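PDB 2XSG: CCMAN5 from Cellulosimicrobium cellulans, which hydrolyses alpha-mannosides as a family 92 glycoside hydrolase and enables mannose-6-phosphate modification of yeast-produced lysosomal enzymes. Local coordinates for residues A[24-28]-A[48-52]; A[65-69]-A[320-324]; A[42-47]-A[164-168]; A[12-17]-A[312-317]; A[58-62]-A[113-117]. All blocks are in the same frame, centred on the assembly; numbering follows the deposited sequence.

Overall arrangement
Contacts 1, 2, 4 and 5 are buried, whereas contact 3 lies nearer the surface, where two partly exposed arginines hold the side-chain and backbone oxygens of N167. Contacts 2 and 4 join the N-terminal part to the catalytic part of the chain, the first with methionines and the second with a helix. Contacts 1, 3 and 5 stay within the N-terminal part. Contact 1, amide-rich, sits among the others: T50 O meets N66 of contact 2, G51 O meets T43 of contact 3, and M27 O meets R317 of contact 4. Contacts 3 and 5 share a sheet through strands 40-44 and 58-63; contact 5 has no hydrogen bond across it and is mainly hydrocarbon and ring.

Contact 1: residues A[24-28]-A[48-52]; sequences GNDMP and NNTGY
Residues N25 and N49 bring their loops together with CA atoms 5.7 Å apart, and M27 and T50 are the next closest pair, CA atoms 5.9 Å apart. Segment 48-52 folds into a type I turn from N48 to G51, closed by G51 N bonding to N48 O; segment 24-28 runs past it without regular structure, and N25 adopts left-handed backbone angles that asparagine tolerates well. The amide of N25 works with both ends. Its OD1 accepts the nearly straight bond from N49 N (2.9 Å), while ND2 turns to D660 beyond the contact. The side-chain amide planes of N25 and N49 lie stacked, 6° apart.

N48 is the polar hub of this buried junction in the N-terminal domain. With CG set between its own N and carbonyl carbon (chi1 80°), the amide folds back over the turn: OD1 takes T50 N at 2.8 Å, which makes an Asx turn, and T50 OG1 on a lone pair in the carbonyl plane. At the other end ND2 bonds to D26 O at 2.9 Å, with the acceptor in the amide plane, and a water bridges ND2 to N25 N.

Apolar groups fill the remainder. M27 CE reaches T50 CG2 at 3.8 Å. Over one face of the Y52 ring sits P28 CG, 3.6 Å from the centroid in a CH-pi contact; Y52 OH bonds to E106.

Contact 2: residues A[65-69]-A[320-324]; sequences TNLDG and AMPMN
D68 offers its backbone N-H to the sulfur of M321, with N to SD 3.4 Å: a weak hydrogen bond, as expected of thioether sulfur, but the one polar link across these segments. In M321, chi1 (-74°) and an anti chi2 (168°) carry SD to D68 N, and the bend at chi3 (66°) then swings CE to L67 CD2. The carboxylate of D68 stands beside the same side chain, OD1 3.7 Å from SD, and also lies against A320 CB at 3.8 Å; OD1 is held by a salt bridge to K38, which would offset its charge in this buried setting.

The contact lies where the N-terminal domain meets the catalytic domain of a GH92 enzyme. In this family the active-site cleft forms at that junction, consistent with a bound bis-tris propane about 7 Å from the L67 side chain. Just beyond, the backbones of D68 and G69 bond to A663 and D662, the latter a calcium ligand.

The two methionines and L67 make the apolar half. L67 CD2 meets M323 CE at 3.5 Å and M321 CE at 3.9 Å, the leucine crossing each flexible chain at about a right angle. Long, unbranched methionines suit this place because they span the gap from their own strand and loop. M323 CE also packs 3.4 Å from N66 O, and S350 borders all three side chains.

Contact 3: residues A[42-47]-A[164-168]; sequences RTTPGR and ETNNT
R42 leaves strand 40-44 with CB directed at loop 164-168; chi1 (-164°) sets CG anti to the backbone N and fixes the direction of departure, and anti chi2 and chi3 (162° and -165°) keep the chain extended to NE. CG passes close to G51 O; CD lies 4.1 Å from T165 CG2, and NE comes within 3.7 Å of the same methyl, which covers one face of the guanidinium. R47 CD covers the opposite face. At the tip NH1 and NH2 grip a single atom, N167 OD1, at 2.9 Å and 2.8 Å, with that oxygen in the guanidinium plane. The guanidinium and amide planes are nearly coplanar.

R47 reaches the loop from further along its segment, its NH2 bonding to N167 O at 2.9 Å and its guanidinium lying over N167 OD1 at one face. Elsewhere its NH1 bonds to S73 O. N167 ND2 bonds to G75 O, which settles the amide orientation that presents OD1 to R42. Beside it, N166 OD1 accepts T168 N, an Asx turn. Two long arginines thus tie strand 40-44 and its following turn to the loop between strands 158-162 and 169-179, in the beta-rich N-terminal domain of family GH92, which is classed with the galactose-mutarotase-like folds.

Contact 4: residues A[12-17]-A[312-317]; sequences LVDVFV and YTHLYR
T313 and D14 make the straightest hydrogen bond here: D14 N points at T313 OG1, 2.8 Å away at 169°. The threonine hydroxyl is anti to its carbonyl carbon, close to the helix wall, where it also bonds to R309 O one turn back, so a small hydroxyl serves both the helix and the loop. Further along, R317 NH2 bonds to V17 O at 3.2 Å, with the carbonyl oxygen in the guanidinium plane. Bending at chi2 turns the arginine toward this loop, while its NH1 goes to M27 O, giving the group a second backbone anchor.

Within segment 12-17 the same end is tightened by a type I turn from D14 to V17 and by D14 OD1 accepting F16 N, an Asx turn.

Apolar contacts run along the helix 306-318 side. V13 CG1 sits over one face of the Y316 ring as a CH-pi contact, 4.0 Å from the centroid, and V15 CG1 touches the same ring at CE2 (3.9 Å). L12 lies alongside Y312, with CD1 3.6 Å from CD2; V17 CB meets T313 CG2 at 4.0 Å.

The bonds from D14 N to T313 OG1 and from R317 NH2 to V17 O give these two loop backbone atoms partners in a buried setting, while V13 and V15 pack on the Y316 ring, so the N-terminal loop meets the catalytic-domain helix through both polar and apolar groups.

Contact 5: residues A[58-62]-A[113-117]; sequences KISGF and YSVGL
I59 and F62 reach from strand 58-63 into the side chains of Y113, V115 and L117 on strand 112-121. I59 is branched so that its two ends serve different partners. CG1 lies anti to the carbonyl carbon and the chain is extended beyond it (chi2 -179°), carrying CD1 to 3.4 Å from Y113 OH. The other branch, with CB, takes L117 CD2, which is 3.8 Å from CB, and the two side chains cross at about a right angle there. V115 CG2 is a looser neighbour of I59 CD1, at 4.4 Å.

The two strands belong to different sheets: 58-63 to a three-stranded one, 112-121 to the large antiparallel sheet of the N-terminal domain. The axes of the two short segments pass 8.8 Å apart, at 109° between directions, and no hydrogen bond joins them, consistent with nearly orthogonal packing of the two sheets across hydrocarbon.

Y113 is turned with CG anti to its backbone N, which sends the ring out from the strand toward F62. F62 CG is anti to its carbonyl carbon (chi1 -58°), which brings the ring edge to Y113. The rings meet rim to rim, neither over the other's face, with centroids 5.9 Å apart and planes at 68°. Y113 CD1 lies near the plane of the F62 ring, 3.6 Å from its CE1, and F62 CZ sits 4.2 Å from V115 CG1. P41 borders I59, F62 and Y113, while V138 of strand 133-140 touches both rings. Y113 OH, against which I59 CD1 packs, hydrogen-bonds to E106, giving this buried polar atom a partner.

Contact 1: residues A[24-28]-A[48-52]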
# COMPACT_ATOMS: atom_id res chain seq x y z
N GLY A 24 -2.06 -11.28 -3.21
CA GLY A 24 -1.42 -9.99 -3.02
C GLY A 24 -2.15 -8.81 -3.65
O GLY A 24 -2.11 -7.72 -3.11
N ASN A 25 -2.81 -9.05 -4.79
CA ASN A 25 -3.51 -8.02 -5.55
C ASN A 25 -2.64 -6.85 -5.98
O ASN A 25 -3.07 -5.71 -5.98
CB ASN A 25 -4.81 -7.57 -4.85
CG ASN A 25 -5.93 -8.59 -5.04
OD1 ASN A 25 -6.34 -8.87 -6.17
ND2 ASN A 25 -6.43 -9.15 -3.93
N ASP A 26 -1.39 -7.16 -6.34
CA ASP A 26 -0.48 -6.17 -6.92
C ASP A 26 -0.47 -6.25 -8.45
O ASP A 26 -1.00 -7.20 -9.05
CB ASP A 26 0.92 -6.35 -6.36
CG ASP A 26 1.07 -5.74 -4.98
OD1 ASP A 26 0.49 -4.64 -4.73
OD2 ASP A 26 1.76 -6.36 -4.16
N MET A 27 0.15 -5.26 -9.07
CA MET A 27 0.10 -5.11 -10.51
C MET A 27 1.50 -5.13 -11.15
O MET A 27 2.45 -4.66 -10.54
CB MET A 27 -0.62 -3.81 -10.88
CG MET A 27 0.14 -2.54 -10.47
SD MET A 27 -0.90 -1.07 -10.62
CE MET A 27 -1.87 -1.23 -9.10
N PRO A 28 1.61 -5.66 -12.38
CA PRO A 28 2.87 -5.52 -13.10
C PRO A 28 2.97 -4.18 -13.86
O PRO A 28 3.93 -3.97 -14.60
CB PRO A 28 2.81 -6.68 -14.09
CG PRO A 28 1.35 -6.76 -14.44
CD PRO A 28 0.61 -6.42 -13.15
N ASN A 48 -6.90 -10.07 -11.36
CA ASN A 48 -6.90 -9.71 -9.95
C ASN A 48 -7.56 -8.32 -9.76
O ASN A 48 -8.12 -7.76 -10.70
CB ASN A 48 -5.51 -9.88 -9.29
CG ASN A 48 -4.54 -8.74 -9.56
OD1 ASN A 48 -4.85 -7.77 -10.26
ND2 ASN A 48 -3.35 -8.85 -8.98
N ASN A 49 -7.55 -7.79 -8.55
CA ASN A 49 -8.23 -6.51 -8.30
C ASN A 49 -7.65 -5.37 -9.15
O ASN A 49 -8.37 -4.42 -9.48
CB ASN A 49 -8.22 -6.14 -6.81
CG ASN A 49 -9.00 -7.12 -5.97
OD1 ASN A 49 -8.88 -7.14 -4.73
ND2 ASN A 49 -9.80 -7.95 -6.62
N THR A 50 -6.38 -5.48 -9.53
CA THR A 50 -5.76 -4.43 -10.34
C THR A 50 -6.13 -4.52 -11.81
O THR A 50 -6.00 -3.53 -12.53
CB THR A 50 -4.24 -4.38 -10.22
OG1 THR A 50 -3.63 -5.41 -11.02
CG2 THR A 50 -3.81 -4.48 -8.74
N GLY A 51 -6.55 -5.70 -12.25
CA GLY A 51 -6.90 -5.91 -13.65
C GLY A 51 -6.00 -6.91 -14.34
O GLY A 51 -6.21 -7.19 -15.52
N TYR A 52 -5.01 -7.47 -13.63
CA TYR A 52 -4.11 -8.49 -14.20
C TYR A 52 -3.97 -9.70 -13.28
O TYR A 52 -3.51 -9.58 -12.13
CB TYR A 52 -2.73 -7.87 -14.47
CG TYR A 52 -1.66 -8.80 -14.98
CD1 TYR A 52 -0.97 -9.67 -14.12
CD2 TYR A 52 -1.30 -8.80 -16.32
CE1 TYR A 52 0.02 -10.52 -14.59
CE2 TYR A 52 -0.30 -9.62 -16.81
CZ TYR A 52 0.36 -10.49 -15.94
OH TYR A 52 1.35 -11.31 -16.44
O HOH W 1 -2.90 -10.77 -7.00

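Contact 2: residues A[65-69]-A[320-324]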
# COMPACT_ATOMS: atom_id res chain seq x y z
N THR A 65 -5.07 4.05 -14.73
CA THR A 65 -5.22 4.39 -13.32
C THR A 65 -5.37 3.13 -12.50
O THR A 65 -5.84 2.09 -13.00
CB THR A 65 -6.45 5.33 -13.03
OG1 THR A 65 -7.67 4.59 -13.18
CG2 THR A 65 -6.45 6.53 -13.95
N ASN A 66 -4.98 3.20 -11.23
CA ASN A 66 -5.06 2.02 -10.40
C ASN A 66 -4.75 2.28 -8.93
O ASN A 66 -4.37 3.40 -8.55
CB ASN A 66 -4.12 0.95 -10.95
CG ASN A 66 -4.80 -0.39 -11.09
OD1 ASN A 66 -5.45 -0.87 -10.15
ND2 ASN A 66 -4.67 -1.01 -12.26
N LEU A 67 -4.92 1.22 -8.13
CA LEU A 67 -4.60 1.21 -6.71
C LEU A 67 -3.87 -0.08 -6.40
O LEU A 67 -4.30 -1.16 -6.81
CB LEU A 67 -5.88 1.27 -5.87
CG LEU A 67 -6.73 2.54 -5.93
CD1 LEU A 67 -7.97 2.39 -5.05
CD2 LEU A 67 -5.90 3.76 -5.53
N ASP A 68 -2.79 0.01 -5.63
CA ASP A 68 -1.98 -1.18 -5.37
C ASP A 68 -2.47 -1.96 -4.18
O ASP A 68 -2.63 -1.40 -3.09
CB ASP A 68 -0.52 -0.81 -5.17
CG ASP A 68 0.01 0.03 -6.30
OD1 ASP A 68 -0.41 1.20 -6.38
OD2 ASP A 68 0.85 -0.46 -7.10
N GLY A 69 -2.72 -3.24 -4.39
CA GLY A 69 -2.98 -4.18 -3.31
C GLY A 69 -4.26 -3.99 -2.53
O GLY A 69 -4.34 -4.45 -1.39
N ALA A 320 4.69 3.50 -3.90
CA ALA A 320 3.54 3.54 -4.80
C ALA A 320 2.44 4.49 -4.32
O ALA A 320 1.98 5.33 -5.09
CB ALA A 320 2.97 2.17 -5.00
N MET A 321 2.01 4.35 -3.07
CA MET A 321 0.88 5.13 -2.55
C MET A 321 1.25 5.76 -1.21
O MET A 321 2.00 5.15 -0.46
CB MET A 321 -0.35 4.24 -2.37
CG MET A 321 -1.06 3.84 -3.68
SD MET A 321 -2.30 2.53 -3.46
CE MET A 321 -3.55 3.31 -2.44
N PRO A 322 0.75 6.98 -0.92
CA PRO A 322 -0.10 7.81 -1.78
C PRO A 322 0.62 8.28 -3.06
O PRO A 322 1.85 8.36 -3.09
CB PRO A 322 -0.47 9.00 -0.88
CG PRO A 322 0.65 9.07 0.13
CD PRO A 322 1.00 7.63 0.38
N MET A 323 -0.17 8.57 -4.10
CA MET A 323 0.37 8.92 -5.41
C MET A 323 0.57 10.42 -5.51
O MET A 323 -0.15 11.19 -4.86
CB MET A 323 -0.57 8.52 -6.55
CG MET A 323 -1.23 7.17 -6.44
SD MET A 323 -2.52 7.11 -7.71
CE MET A 323 -3.80 6.29 -6.80
N ASN A 324 1.53 10.83 -6.33
CA ASN A 324 1.71 12.24 -6.65
C ASN A 324 0.42 12.75 -7.30
O ASN A 324 0.05 12.31 -8.39
CB ASN A 324 2.93 12.41 -7.58
CG ASN A 324 3.33 13.86 -7.81
OD1 ASN A 324 2.50 14.78 -7.80
ND2 ASN A 324 4.62 14.07 -8.08

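Contact 3: residues A[42-47]-A[164-168]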
# COMPACT_ATOMS: atom_id res chain seq x y z
N ARG A 42 -4.45 -5.59 -18.92
CA ARG A 42 -5.68 -6.17 -18.39
C ARG A 42 -5.91 -7.59 -18.88
O ARG A 42 -6.12 -7.80 -20.07
CB ARG A 42 -6.89 -5.32 -18.77
CG ARG A 42 -8.16 -5.62 -17.95
CD ARG A 42 -9.15 -4.44 -18.08
NE ARG A 42 -10.22 -4.46 -17.07
CZ ARG A 42 -10.09 -4.05 -15.81
NH1 ARG A 42 -8.91 -3.62 -15.36
NH2 ARG A 42 -11.13 -4.09 -14.98
N THR A 43 -5.91 -8.56 -17.99
CA THR A 43 -6.16 -9.94 -18.43
C THR A 43 -7.65 -10.19 -18.65
O THR A 43 -8.50 -9.44 -18.17
CB THR A 43 -5.55 -11.01 -17.48
OG1 THR A 43 -6.12 -10.91 -16.18
CG2 THR A 43 -4.04 -10.87 -17.39
N THR A 44 -7.97 -11.26 -19.37
CA THR A 44 -9.36 -11.66 -19.58
C THR A 44 -9.41 -13.18 -19.74
O THR A 44 -8.46 -13.77 -20.26
CB THR A 44 -9.95 -10.94 -20.82
OG1 THR A 44 -11.27 -11.43 -21.09
CG2 THR A 44 -9.06 -11.13 -22.06
N PRO A 45 -10.51 -13.82 -19.28
CA PRO A 45 -11.70 -13.28 -18.62
C PRO A 45 -11.51 -13.02 -17.13
O PRO A 45 -12.35 -12.36 -16.51
CB PRO A 45 -12.73 -14.40 -18.82
CG PRO A 45 -11.92 -15.64 -18.81
CD PRO A 45 -10.59 -15.29 -19.44
N GLY A 46 -10.43 -13.54 -16.56
CA GLY A 46 -10.14 -13.34 -15.13
C GLY A 46 -9.10 -12.26 -14.92
O GLY A 46 -8.33 -11.93 -15.83
N ARG A 47 -9.09 -11.67 -13.73
CA ARG A 47 -8.14 -10.64 -13.37
C ARG A 47 -7.96 -10.68 -11.87
O ARG A 47 -8.78 -11.27 -11.16
CB ARG A 47 -8.65 -9.25 -13.81
CG ARG A 47 -10.01 -8.80 -13.20
CD ARG A 47 -10.39 -7.43 -13.72
NE ARG A 47 -11.58 -6.84 -13.10
CZ ARG A 47 -11.61 -6.14 -11.96
NH1 ARG A 47 -10.52 -5.95 -11.24
NH2 ARG A 47 -12.75 -5.64 -11.53
N GLU A 164 -15.34 3.45 -20.49
CA GLU A 164 -16.28 2.89 -19.52
C GLU A 164 -15.55 2.04 -18.48
O GLU A 164 -15.92 2.04 -17.32
CB GLU A 164 -17.36 2.07 -20.23
CG GLU A 164 -18.55 1.70 -19.33
CD GLU A 164 -18.28 0.47 -18.46
OE1 GLU A 164 -17.35 -0.31 -18.77
OE2 GLU A 164 -18.99 0.28 -17.46
N THR A 165 -14.50 1.32 -18.91
CA THR A 165 -13.74 0.37 -18.08
C THR A 165 -13.35 0.96 -16.73
O THR A 165 -12.75 2.04 -16.66
CB THR A 165 -12.47 -0.13 -18.81
OG1 THR A 165 -12.80 -0.54 -20.14
CG2 THR A 165 -11.81 -1.30 -18.07
N ASN A 166 -13.75 0.27 -15.67
CA ASN A 166 -13.32 0.60 -14.30
C ASN A 166 -13.32 -0.66 -13.46
O ASN A 166 -14.16 -1.53 -13.66
CB ASN A 166 -14.24 1.65 -13.68
CG ASN A 166 -13.71 2.18 -12.36
OD1 ASN A 166 -13.92 1.57 -11.32
ND2 ASN A 166 -13.05 3.33 -12.40
N ASN A 167 -12.39 -0.75 -12.51
CA ASN A 167 -12.28 -1.91 -11.62
C ASN A 167 -13.46 -2.11 -10.68
O ASN A 167 -13.72 -3.24 -10.23
CB ASN A 167 -10.95 -1.89 -10.84
CG ASN A 167 -9.76 -2.21 -11.73
OD1 ASN A 167 -9.89 -2.96 -12.70
ND2 ASN A 167 -8.62 -1.63 -11.43
N THR A 168 -14.20 -1.03 -10.42
CA THR A 168 -15.38 -1.11 -9.56
C THR A 168 -16.60 -0.43 -10.16
O THR A 168 -17.64 -1.06 -10.26
CB THR A 168 -15.09 -0.54 -8.16
OG1 THR A 168 -14.19 -1.42 -7.48
CG2 THR A 168 -16.38 -0.43 -7.34

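Contact 4: residues A[12-17]-A[312-317]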
# COMPACT_ATOMS: atom_id res chain seq x y z
N LEU A 12 16.75 -5.99 -10.18
CA LEU A 12 16.45 -6.92 -9.08
C LEU A 12 14.97 -7.00 -8.70
O LEU A 12 14.53 -7.99 -8.10
CB LEU A 12 17.30 -6.60 -7.85
CG LEU A 12 18.81 -6.68 -8.00
CD1 LEU A 12 19.46 -6.34 -6.65
CD2 LEU A 12 19.30 -8.08 -8.52
N VAL A 13 14.21 -5.95 -9.02
CA VAL A 13 12.76 -5.91 -8.83
C VAL A 13 12.04 -6.93 -9.75
O VAL A 13 12.30 -6.98 -10.96
CB VAL A 13 12.23 -4.47 -9.08
CG1 VAL A 13 10.71 -4.38 -9.00
CG2 VAL A 13 12.84 -3.50 -8.08
N ASP A 14 11.15 -7.72 -9.16
CA ASP A 14 10.26 -8.58 -9.94
C ASP A 14 8.82 -8.04 -9.83
O ASP A 14 8.11 -8.35 -8.86
CB ASP A 14 10.36 -10.03 -9.44
CG ASP A 14 9.59 -11.02 -10.31
OD1 ASP A 14 8.73 -10.62 -11.15
OD2 ASP A 14 9.81 -12.24 -10.12
N VAL A 15 8.39 -7.27 -10.83
CA VAL A 15 7.06 -6.65 -10.79
C VAL A 15 5.90 -7.66 -10.89
O VAL A 15 4.74 -7.29 -10.78
CB VAL A 15 6.87 -5.52 -11.85
CG1 VAL A 15 7.93 -4.43 -11.71
CG2 VAL A 15 6.85 -6.10 -13.28
N PHE A 16 6.22 -8.94 -11.11
CA PHE A 16 5.17 -9.95 -11.20
C PHE A 16 4.86 -10.60 -9.86
O PHE A 16 3.85 -11.29 -9.72
CB PHE A 16 5.51 -10.99 -12.25
CG PHE A 16 5.47 -10.45 -13.64
CD1 PHE A 16 4.25 -10.13 -14.24
CD2 PHE A 16 6.64 -10.27 -14.35
CE1 PHE A 16 4.21 -9.62 -15.54
CE2 PHE A 16 6.62 -9.76 -15.65
CZ PHE A 16 5.40 -9.44 -16.24
N VAL A 17 5.71 -10.35 -8.88
CA VAL A 17 5.47 -10.87 -7.54
C VAL A 17 4.16 -10.31 -7.02
O VAL A 17 3.96 -9.09 -7.00
CB VAL A 17 6.63 -10.55 -6.59
CG1 VAL A 17 6.20 -10.74 -5.11
CG2 VAL A 17 7.83 -11.45 -6.96
N TYR A 312 14.35 -5.80 -2.84
CA TYR A 312 14.22 -4.70 -3.81
C TYR A 312 12.84 -4.63 -4.47
O TYR A 312 12.36 -3.54 -4.80
CB TYR A 312 15.39 -4.65 -4.81
CG TYR A 312 16.64 -4.07 -4.15
CD1 TYR A 312 16.72 -2.70 -3.82
CD2 TYR A 312 17.71 -4.89 -3.81
CE1 TYR A 312 17.84 -2.18 -3.19
CE2 TYR A 312 18.83 -4.38 -3.18
CZ TYR A 312 18.88 -3.02 -2.85
OH TYR A 312 20.00 -2.53 -2.23
N THR A 313 12.22 -5.79 -4.66
CA THR A 313 10.86 -5.87 -5.16
C THR A 313 9.90 -5.18 -4.18
O THR A 313 9.03 -4.39 -4.58
CB THR A 313 10.43 -7.34 -5.39
OG1 THR A 313 11.28 -7.95 -6.38
CG2 THR A 313 8.95 -7.42 -5.83
N HIS A 314 10.07 -5.45 -2.88
CA HIS A 314 9.20 -4.84 -1.88
C HIS A 314 9.57 -3.38 -1.59
O HIS A 314 8.69 -2.56 -1.26
CB HIS A 314 9.11 -5.69 -0.61
CG HIS A 314 8.44 -7.01 -0.83
ND1 HIS A 314 7.17 -7.11 -1.37
CD2 HIS A 314 8.86 -8.28 -0.62
CE1 HIS A 314 6.84 -8.38 -1.47
NE2 HIS A 314 7.85 -9.11 -1.01
N LEU A 315 10.85 -3.03 -1.73
CA LEU A 315 11.19 -1.61 -1.69
C LEU A 315 10.47 -0.87 -2.84
O LEU A 315 9.89 0.23 -2.64
CB LEU A 315 12.71 -1.39 -1.75
CG LEU A 315 13.27 0.00 -1.44
CD1 LEU A 315 12.98 0.44 0.01
CD2 LEU A 315 14.77 0.08 -1.72
N TYR A 316 10.48 -1.47 -4.03
CA TYR A 316 9.75 -0.91 -5.17
C TYR A 316 8.26 -0.69 -4.81
O TYR A 316 7.71 0.37 -5.05
CB TYR A 316 9.93 -1.81 -6.40
CG TYR A 316 8.95 -1.60 -7.54
CD1 TYR A 316 9.16 -0.62 -8.51
CD2 TYR A 316 7.82 -2.40 -7.65
CE1 TYR A 316 8.24 -0.43 -9.56
CE2 TYR A 316 6.90 -2.22 -8.69
CZ TYR A 316 7.12 -1.24 -9.64
OH TYR A 316 6.21 -1.07 -10.68
N ARG A 317 7.64 -1.69 -4.20
CA ARG A 317 6.23 -1.62 -3.81
C ARG A 317 5.96 -0.56 -2.73
O ARG A 317 4.85 -0.03 -2.65
CB ARG A 317 5.76 -2.98 -3.30
CG ARG A 317 5.77 -4.12 -4.32
CD ARG A 317 4.83 -3.83 -5.46
NE ARG A 317 4.64 -5.00 -6.31
CZ ARG A 317 4.16 -4.97 -7.55
NH1 ARG A 317 3.84 -3.82 -8.13
NH2 ARG A 317 4.03 -6.10 -8.23

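Contact 5: residues A[58-62]-A[113-117]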
# COMPACT_ATOMS: atom_id res chain seq x y z
N LYS A 58 -4.98 -14.46 -21.70
CA LYS A 58 -5.39 -13.42 -22.64
C LYS A 58 -5.33 -12.05 -22.01
O LYS A 58 -5.56 -11.88 -20.81
CB LYS A 58 -6.78 -13.70 -23.20
CG LYS A 58 -6.79 -14.86 -24.18
CD LYS A 58 -8.16 -15.45 -24.32
CE LYS A 58 -8.12 -16.66 -25.24
NZ LYS A 58 -9.47 -17.24 -25.33
N ILE A 59 -5.00 -11.07 -22.85
CA ILE A 59 -4.95 -9.67 -22.48
C ILE A 59 -5.78 -8.88 -23.48
O ILE A 59 -5.70 -9.10 -24.68
CB ILE A 59 -3.49 -9.16 -22.46
CG1 ILE A 59 -2.77 -9.70 -21.21
CG2 ILE A 59 -3.41 -7.62 -22.59
CD1 ILE A 59 -1.32 -9.26 -21.07
N SER A 60 -6.60 -7.97 -22.96
CA SER A 60 -7.34 -7.05 -23.80
C SER A 60 -6.43 -5.85 -24.12
O SER A 60 -5.92 -5.76 -25.24
CB SER A 60 -8.63 -6.64 -23.09
OG SER A 60 -8.33 -6.13 -21.79
N GLY A 61 -6.16 -4.99 -23.14
CA GLY A 61 -5.34 -3.79 -23.36
C GLY A 61 -4.72 -3.21 -22.09
O GLY A 61 -4.46 -3.92 -21.12
N PHE A 62 -4.48 -1.89 -22.10
CA PHE A 62 -3.85 -1.20 -20.97
C PHE A 62 -4.74 -0.12 -20.36
O PHE A 62 -5.29 0.71 -21.07
CB PHE A 62 -2.52 -0.60 -21.41
CG PHE A 62 -1.55 -1.61 -21.95
CD1 PHE A 62 -0.69 -2.29 -21.08
CD2 PHE A 62 -1.53 -1.93 -23.30
CE1 PHE A 62 0.19 -3.24 -21.55
CE2 PHE A 62 -0.64 -2.89 -23.79
CZ PHE A 62 0.22 -3.55 -22.90
N TYR A 113 6.47 -2.01 -19.23
CA TYR A 113 5.92 -3.35 -19.43
C TYR A 113 5.82 -3.66 -20.93
O TYR A 113 5.44 -2.80 -21.73
CB TYR A 113 4.57 -3.48 -18.73
CG TYR A 113 3.83 -4.76 -19.05
CD1 TYR A 113 3.08 -4.87 -20.23
CD2 TYR A 113 3.86 -5.84 -18.19
CE1 TYR A 113 2.40 -6.03 -20.54
CE2 TYR A 113 3.18 -7.01 -18.48
CZ TYR A 113 2.45 -7.09 -19.67
OH TYR A 113 1.78 -8.25 -19.99
N SER A 114 6.17 -4.89 -21.33
CA SER A 114 6.11 -5.27 -22.74
C SER A 114 5.56 -6.69 -22.89
O SER A 114 5.81 -7.56 -22.03
CB SER A 114 7.49 -5.12 -23.42
OG SER A 114 8.15 -3.91 -23.04
N VAL A 115 4.78 -6.92 -23.96
CA VAL A 115 4.14 -8.21 -24.23
C VAL A 115 3.83 -8.36 -25.73
O VAL A 115 3.51 -7.38 -26.43
CB VAL A 115 2.83 -8.39 -23.40
CG1 VAL A 115 1.73 -7.39 -23.83
CG2 VAL A 115 2.30 -9.84 -23.49
N GLY A 116 3.99 -9.59 -26.21
CA GLY A 116 3.55 -9.93 -27.56
C GLY A 116 2.13 -10.45 -27.50
O GLY A 116 1.85 -11.44 -26.84
N LEU A 117 1.23 -9.74 -28.17
CA LEU A 117 -0.18 -10.09 -28.19
C LEU A 117 -0.52 -10.74 -29.51
O LEU A 117 -0.08 -10.27 -30.55
CB LEU A 117 -1.05 -8.84 -27.98
CG LEU A 117 -0.85 -8.05 -26.68
CD1 LEU A 117 -1.61 -6.68 -26.74
CD2 LEU A 117 -1.26 -8.89 -25.47